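Local coordinates for protein DyP2 (PDB 4G2C) that is a haem-containing dye peroxidase that probably oxidises dyes and other substrates, and carries a bound manganese(II) ion, at residues T68-G73 / L168-A173; A77-T82 / P190-V195; T130-P135 / P256-P261. One frame throughout, in Å; residues are numbered along the deposited sequence.

Contact 1: T68-G73 / L168-A173; sequences TVLFLG and LLLGDA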
# COMPACT_ATOMS: atom_id res chain seq x y z
N THR A 68 13.56 6.22 5.71
CA THR A 68 13.49 6.61 7.11
C THR A 68 12.14 7.27 7.36
O THR A 68 11.75 8.16 6.62
CB THR A 68 14.63 7.60 7.48
OG1 THR A 68 15.82 6.86 7.80
CG2 THR A 68 14.24 8.46 8.69
N VAL A 69 11.42 6.80 8.39
CA VAL A 69 10.12 7.36 8.77
C VAL A 69 10.25 8.03 10.13
O VAL A 69 10.74 7.42 11.07
CB VAL A 69 9.04 6.26 8.92
CG1 VAL A 69 7.69 6.88 9.20
CG2 VAL A 69 8.98 5.36 7.68
N LEU A 70 9.80 9.28 10.22
CA LEU A 70 9.91 10.06 11.46
C LEU A 70 8.54 10.57 11.87
O LEU A 70 7.91 11.32 11.13
CB LEU A 70 10.87 11.22 11.28
CG LEU A 70 12.35 10.91 10.99
CD1 LEU A 70 13.12 12.21 10.76
CD2 LEU A 70 12.99 10.10 12.12
N PHE A 71 8.07 10.16 13.04
CA PHE A 71 6.84 10.69 13.60
C PHE A 71 7.17 11.81 14.57
O PHE A 71 8.05 11.66 15.42
CB PHE A 71 6.04 9.59 14.29
CG PHE A 71 5.75 8.42 13.39
CD1 PHE A 71 4.91 8.56 12.29
CD2 PHE A 71 6.33 7.19 13.63
CE1 PHE A 71 4.64 7.50 11.45
CE2 PHE A 71 6.08 6.12 12.79
CZ PHE A 71 5.23 6.27 11.70
N LEU A 72 6.48 12.93 14.44
CA LEU A 72 6.83 14.14 15.19
C LEU A 72 5.73 14.54 16.16
O LEU A 72 4.56 14.17 15.98
CB LEU A 72 7.08 15.29 14.22
CG LEU A 72 8.07 15.04 13.07
CD1 LEU A 72 8.24 16.29 12.24
CD2 LEU A 72 9.42 14.52 13.58
N GLY A 73 6.12 15.31 17.18
CA GLY A 73 5.18 15.95 18.09
C GLY A 73 5.46 17.45 18.11
O GLY A 73 6.61 17.86 18.15
N LEU A 168 7.39 12.35 8.68
CA LEU A 168 8.36 12.70 7.65
C LEU A 168 8.79 11.42 6.96
O LEU A 168 9.09 10.42 7.63
CB LEU A 168 9.59 13.37 8.26
CG LEU A 168 9.48 14.87 8.48
CD1 LEU A 168 8.11 15.23 8.97
CD2 LEU A 168 10.55 15.30 9.48
N LEU A 169 8.80 11.43 5.63
CA LEU A 169 9.32 10.31 4.86
C LEU A 169 10.56 10.77 4.09
O LEU A 169 10.51 11.72 3.32
CB LEU A 169 8.24 9.76 3.92
CG LEU A 169 6.92 9.36 4.59
CD1 LEU A 169 5.84 9.06 3.54
CD2 LEU A 169 7.10 8.17 5.52
N LEU A 170 11.67 10.09 4.33
CA LEU A 170 12.92 10.37 3.64
C LEU A 170 13.33 9.11 2.90
O LEU A 170 13.67 8.10 3.53
CB LEU A 170 14.01 10.73 4.65
CG LEU A 170 13.91 12.01 5.47
CD1 LEU A 170 12.65 12.02 6.35
CD2 LEU A 170 15.20 12.14 6.30
N GLY A 171 13.29 9.15 1.58
CA GLY A 171 13.52 7.96 0.78
C GLY A 171 14.43 8.15 -0.42
O GLY A 171 14.49 9.23 -1.02
N ASP A 172 15.12 7.08 -0.79
CA ASP A 172 16.07 7.11 -1.89
C ASP A 172 16.43 5.67 -2.25
O ASP A 172 16.07 4.74 -1.53
CB ASP A 172 17.32 7.91 -1.51
CG ASP A 172 18.07 8.45 -2.72
OD1 ASP A 172 17.69 9.51 -3.26
OD2 ASP A 172 19.07 7.81 -3.12
N ALA A 173 17.13 5.50 -3.37
CA ALA A 173 17.59 4.19 -3.80
C ALA A 173 18.66 3.64 -2.85
O ALA A 173 18.78 2.44 -2.67
CB ALA A 173 18.14 4.26 -5.22

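Contact 2: A77-T82 / P190-V195; sequences AAEART and PASVTV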
# COMPACT_ATOMS: atom_id res chain seq x y z
N ALA A 77 3.30 25.95 18.58
CA ALA A 77 2.67 26.11 17.26
C ALA A 77 3.51 26.97 16.32
O ALA A 77 3.73 26.60 15.16
CB ALA A 77 1.26 26.66 17.39
N ALA A 78 3.98 28.11 16.82
CA ALA A 78 4.79 29.02 16.02
C ALA A 78 6.07 28.36 15.52
O ALA A 78 6.47 28.53 14.36
CB ALA A 78 5.11 30.31 16.80
N GLU A 79 6.72 27.59 16.40
CA GLU A 79 7.94 26.92 16.01
C GLU A 79 7.68 25.81 14.99
O GLU A 79 8.52 25.54 14.13
CB GLU A 79 8.68 26.37 17.24
CG GLU A 79 9.56 27.41 17.95
CD GLU A 79 10.12 26.89 19.26
OE1 GLU A 79 11.03 26.03 19.23
OE2 GLU A 79 9.65 27.34 20.33
N ALA A 80 6.51 25.19 15.07
CA ALA A 80 6.19 24.10 14.14
C ALA A 80 5.97 24.66 12.75
O ALA A 80 6.47 24.11 11.77
CB ALA A 80 4.97 23.33 14.61
N ARG A 81 5.23 25.77 12.67
CA ARG A 81 5.00 26.46 11.41
C ARG A 81 6.31 26.89 10.76
O ARG A 81 6.48 26.82 9.55
CB ARG A 81 4.10 27.68 11.63
CG ARG A 81 2.73 27.29 12.17
CD ARG A 81 1.87 28.49 12.51
NE ARG A 81 1.29 29.11 11.32
CZ ARG A 81 -0.02 29.25 11.11
NH1 ARG A 81 -0.89 28.82 12.00
NH2 ARG A 81 -0.45 29.83 9.99
N THR A 82 7.25 27.34 11.58
CA THR A 82 8.55 27.72 11.07
C THR A 82 9.28 26.47 10.52
O THR A 82 9.82 26.49 9.41
CB THR A 82 9.36 28.46 12.14
OG1 THR A 82 8.63 29.62 12.55
CG2 THR A 82 10.75 28.87 11.63
N PRO A 190 13.70 22.56 15.54
CA PRO A 190 13.72 23.19 16.86
C PRO A 190 13.45 22.15 17.95
O PRO A 190 12.90 21.08 17.67
CB PRO A 190 12.56 24.18 16.78
CG PRO A 190 11.58 23.50 15.85
CD PRO A 190 12.43 22.81 14.83
N ALA A 191 13.81 22.49 19.18
CA ALA A 191 13.66 21.59 20.32
C ALA A 191 12.20 21.24 20.65
O ALA A 191 11.93 20.17 21.22
CB ALA A 191 14.36 22.16 21.53
N SER A 192 11.27 22.12 20.31
CA SER A 192 9.85 21.87 20.58
C SER A 192 9.18 20.95 19.55
O SER A 192 7.98 20.66 19.63
CB SER A 192 9.09 23.19 20.57
OG SER A 192 9.20 23.79 19.30
N VAL A 193 9.95 20.53 18.54
CA VAL A 193 9.46 19.54 17.60
C VAL A 193 10.19 18.26 17.93
O VAL A 193 11.35 18.09 17.56
CB VAL A 193 9.71 19.93 16.13
CG1 VAL A 193 9.37 18.76 15.21
CG2 VAL A 193 8.89 21.16 15.75
N THR A 194 9.52 17.38 18.65
CA THR A 194 10.13 16.15 19.08
C THR A 194 9.89 15.02 18.08
O THR A 194 8.91 15.02 17.32
CB THR A 194 9.62 15.73 20.46
OG1 THR A 194 8.19 15.78 20.46
CG2 THR A 194 10.17 16.69 21.54
N VAL A 195 10.82 14.08 18.09
CA VAL A 195 10.64 12.84 17.38
C VAL A 195 10.09 11.81 18.34
O VAL A 195 10.81 11.32 19.21
CB VAL A 195 11.98 12.34 16.86
CG1 VAL A 195 11.78 11.03 16.12
CG2 VAL A 195 12.62 13.40 15.99

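Contact 3: T130-P135 / P256-P261; sequences TAPADP and PDPAAP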
# COMPACT_ATOMS: atom_id res chain seq x y z
N THR A 130 -7.24 25.27 9.53
CA THR A 130 -8.38 24.56 8.98
C THR A 130 -7.95 23.19 8.43
O THR A 130 -7.08 23.12 7.57
CB THR A 130 -9.02 25.32 7.81
OG1 THR A 130 -9.57 26.56 8.28
CG2 THR A 130 -10.12 24.45 7.15
N ALA A 131 -8.58 22.11 8.91
CA ALA A 131 -8.15 20.76 8.52
C ALA A 131 -9.04 20.08 7.49
O ALA A 131 -10.24 20.33 7.43
CB ALA A 131 -8.01 19.86 9.75
N PRO A 132 -8.44 19.20 6.68
CA PRO A 132 -9.20 18.31 5.80
C PRO A 132 -10.32 17.66 6.61
O PRO A 132 -10.16 17.48 7.82
CB PRO A 132 -8.17 17.27 5.38
CG PRO A 132 -6.88 17.96 5.48
CD PRO A 132 -6.99 18.92 6.63
N ALA A 133 -11.44 17.31 5.98
CA ALA A 133 -12.62 16.93 6.76
C ALA A 133 -12.98 15.43 6.74
O ALA A 133 -13.95 15.02 7.37
CB ALA A 133 -13.84 17.82 6.38
N ASP A 134 -12.22 14.61 6.03
CA ASP A 134 -12.50 13.17 6.09
C ASP A 134 -12.69 12.74 7.55
O ASP A 134 -11.84 13.01 8.40
CB ASP A 134 -11.39 12.36 5.43
CG ASP A 134 -11.61 10.86 5.57
OD1 ASP A 134 -11.37 10.33 6.68
OD2 ASP A 134 -12.05 10.22 4.60
N PRO A 135 -13.82 12.10 7.86
CA PRO A 135 -14.13 11.76 9.26
C PRO A 135 -13.23 10.67 9.87
O PRO A 135 -13.09 10.64 11.09
CB PRO A 135 -15.60 11.31 9.20
CG PRO A 135 -15.80 10.84 7.81
CD PRO A 135 -14.90 11.68 6.93
N PRO A 256 -8.58 18.56 -2.76
CA PRO A 256 -8.23 19.98 -2.63
C PRO A 256 -7.65 20.22 -1.24
O PRO A 256 -8.18 19.69 -0.27
CB PRO A 256 -9.58 20.69 -2.78
CG PRO A 256 -10.45 19.70 -3.58
CD PRO A 256 -9.97 18.34 -3.20
N ASP A 257 -6.56 20.98 -1.16
CA ASP A 257 -5.93 21.29 0.11
C ASP A 257 -6.64 22.47 0.78
O ASP A 257 -6.46 23.62 0.40
CB ASP A 257 -4.46 21.62 -0.13
CG ASP A 257 -3.68 21.79 1.16
OD1 ASP A 257 -4.31 21.69 2.24
OD2 ASP A 257 -2.46 22.02 1.09
N PRO A 258 -7.47 22.18 1.80
CA PRO A 258 -8.42 23.22 2.26
C PRO A 258 -7.78 24.49 2.84
O PRO A 258 -8.35 25.58 2.67
CB PRO A 258 -9.29 22.49 3.30
CG PRO A 258 -8.51 21.27 3.68
CD PRO A 258 -7.63 20.90 2.51
N ALA A 259 -6.64 24.36 3.49
CA ALA A 259 -5.96 25.51 4.09
C ALA A 259 -4.97 26.18 3.15
O ALA A 259 -4.25 27.08 3.55
CB ALA A 259 -5.26 25.08 5.38
N ALA A 260 -4.90 25.73 1.90
CA ALA A 260 -3.95 26.28 0.94
C ALA A 260 -4.41 27.63 0.39
O ALA A 260 -5.58 27.98 0.49
CB ALA A 260 -3.74 25.30 -0.19
N PRO A 261 -3.48 28.38 -0.22
CA PRO A 261 -3.88 29.69 -0.74
C PRO A 261 -4.95 29.58 -1.82
O PRO A 261 -5.78 30.48 -1.95
CB PRO A 261 -2.57 30.25 -1.31
CG PRO A 261 -1.48 29.47 -0.62
CD PRO A 261 -2.05 28.10 -0.46
O HOH W 1 -6.09 22.20 5.20

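Contact 1: T68-G73 / L168-A173
Thr68 and Leu170 exchange two backbone hydrogen bonds, and Leu70 and Leu168 exchange two more. Thr68 N meets Leu170 O at 2.9 Å, and Leu170 N returns to Thr68 O at 3.0 Å. In the next pair the shortest link is Leu168 N to Leu70 O, 2.7 Å. The two Thr68-Leu170 bonds are nearly straight, while this one bends to 158°. Between the pairs Val69 faces Leu169 as a non-hydrogen-bonded pair, and Val69 CA makes a CH···O contact with Leu168 O at 3.4 Å. On the face that holds Val69 and Leu169, the two side chains lie alongside each other, with Val69 CG1 3.9 Å from Leu169 CD2. The other face carries Thr68, Leu70, Leu72, Leu168 and Leu170. Leu70 CB meets Leu168 CB there. Leu72 crosses Leu168 at about a right angle. Leu72 chi1 of -52° sets its CG beside the backbone N, and Leu72 CD1 sits 3.4 Å from Leu168 CD1, which is tight for two methyl groups. Helix 175-188 covers this face at Leu70 and Leu170. The strands run antiparallel, at 166°. Strand 66-74 is the middle strand of the sheet and 166-172 its neighbour, in the ferredoxin-like fold that characterises DyP peroxidase domains.

Contact 2: A77-T82 / P190-V195
Glu79 reaches from the first turn of helix 77-88 to Ser192, which lies in the turn just before strand 193-205. The glutamate has chi1 -83°, which places CG beside its own backbone N. Beyond CG the chain is extended, so the carboxylate reaches the turn. Glu79 OE1 lies 2.9 Å from Ser192 OG, a weak hydrogen bond at most, since the hydroxyl proton has another acceptor within reach. Ser192 has chi1 61°, with OG held between its backbone N and carbonyl carbon. This also brings Ser192 OG alongside the root of the glutamate, 3.3 Å from Glu79 CB. The hydroxyl therefore rests against the aliphatic part of the side chain as well as its carboxylate. Pro190 passes Glu79 in the opposite direction, and Pro190 CB, at a corner of the ring, approaches Glu79 OE1 to 3.4 Å. Deeper in, the contact is apolar. Val193 CG2 packs on the helix backbone, 4.3 Å from Ala80 CA. Phe83, one turn beyond Glu79, also packs on Pro190 and Val193. The turn itself is type I, closed by Val193 N to Pro190 O at 3.1 Å. On the helix side Asp76 OD2 accepts a bond from Glu79 N. In this ferredoxin-like fold, helix 77-88, which follows strand 66-74, thus meets the turn entering strand 193-205, the neighbour of 66-74 in the sheet.

Contact 3: T130-P135 / P256-P261
Pro258 and Ala259 are brought against Thr130 and Pro132 by the backbone of a type I beta turn. Pro258 has phi -63° and psi -33°, the helical torsions of the first inner corner. Ala259 follows as the second corner, and Ala260 N closes the turn on Asp257 O at 3.0 Å. Both corner side chains start out toward the 130-135 loop. The two proline rings cross at about a right angle. Pro258 CG is the atom that touches, 3.6 Å from Pro132 N and 4.1 Å from Pro132 CD. Thr130 adds a looser contact. Thr130 CG2 stands 4.4 Å from Pro258 CB. Ala259 CB instead packs against the backbone, 3.5 Å from Thr130 O. Pro132 also packs on Tyr270 and Phe483, and Ala259 on Phe489. The contact lies at the surface and joins two loops. One follows helix 121-127, in the DyP alpha+beta domain. The other leads into strand 267-278, a member of a second antiparallel sheet. No direct hydrogen bond spans the contact; a water does the bridging. Asp257 OD2 is hydrogen-bonded to Ser486 OG, and Asp257 OD1 receives a weak, long bond from the water. The same water donates to Thr130 O at 2.7 Å and accepts from Ala259 N at 2.8 Å.

Contacts 1 and 2 both reach one sheet. Strand 66-74 lies between strands 166-172 and 193-205, and helix 77-88 follows it in the chain. The two centres are about 16 Å apart and the contacts touch: Gly73 N probably bonds to Thr194 O, and Leu72 packs on Val193. Contact 3 touches neither: its centre is about 22 Å from that of contact 1 and about 21 Å from that of contact 2, with nearest atoms about 15 and 8 Å away. Along the chain all first segments precede all second ones, in the same order, so the pairs cross. Contacts 1 and 2 lie within the alpha+beta domain; contact 3 joins its 130-135 loop to the loop between strands 255-256 and 267-278.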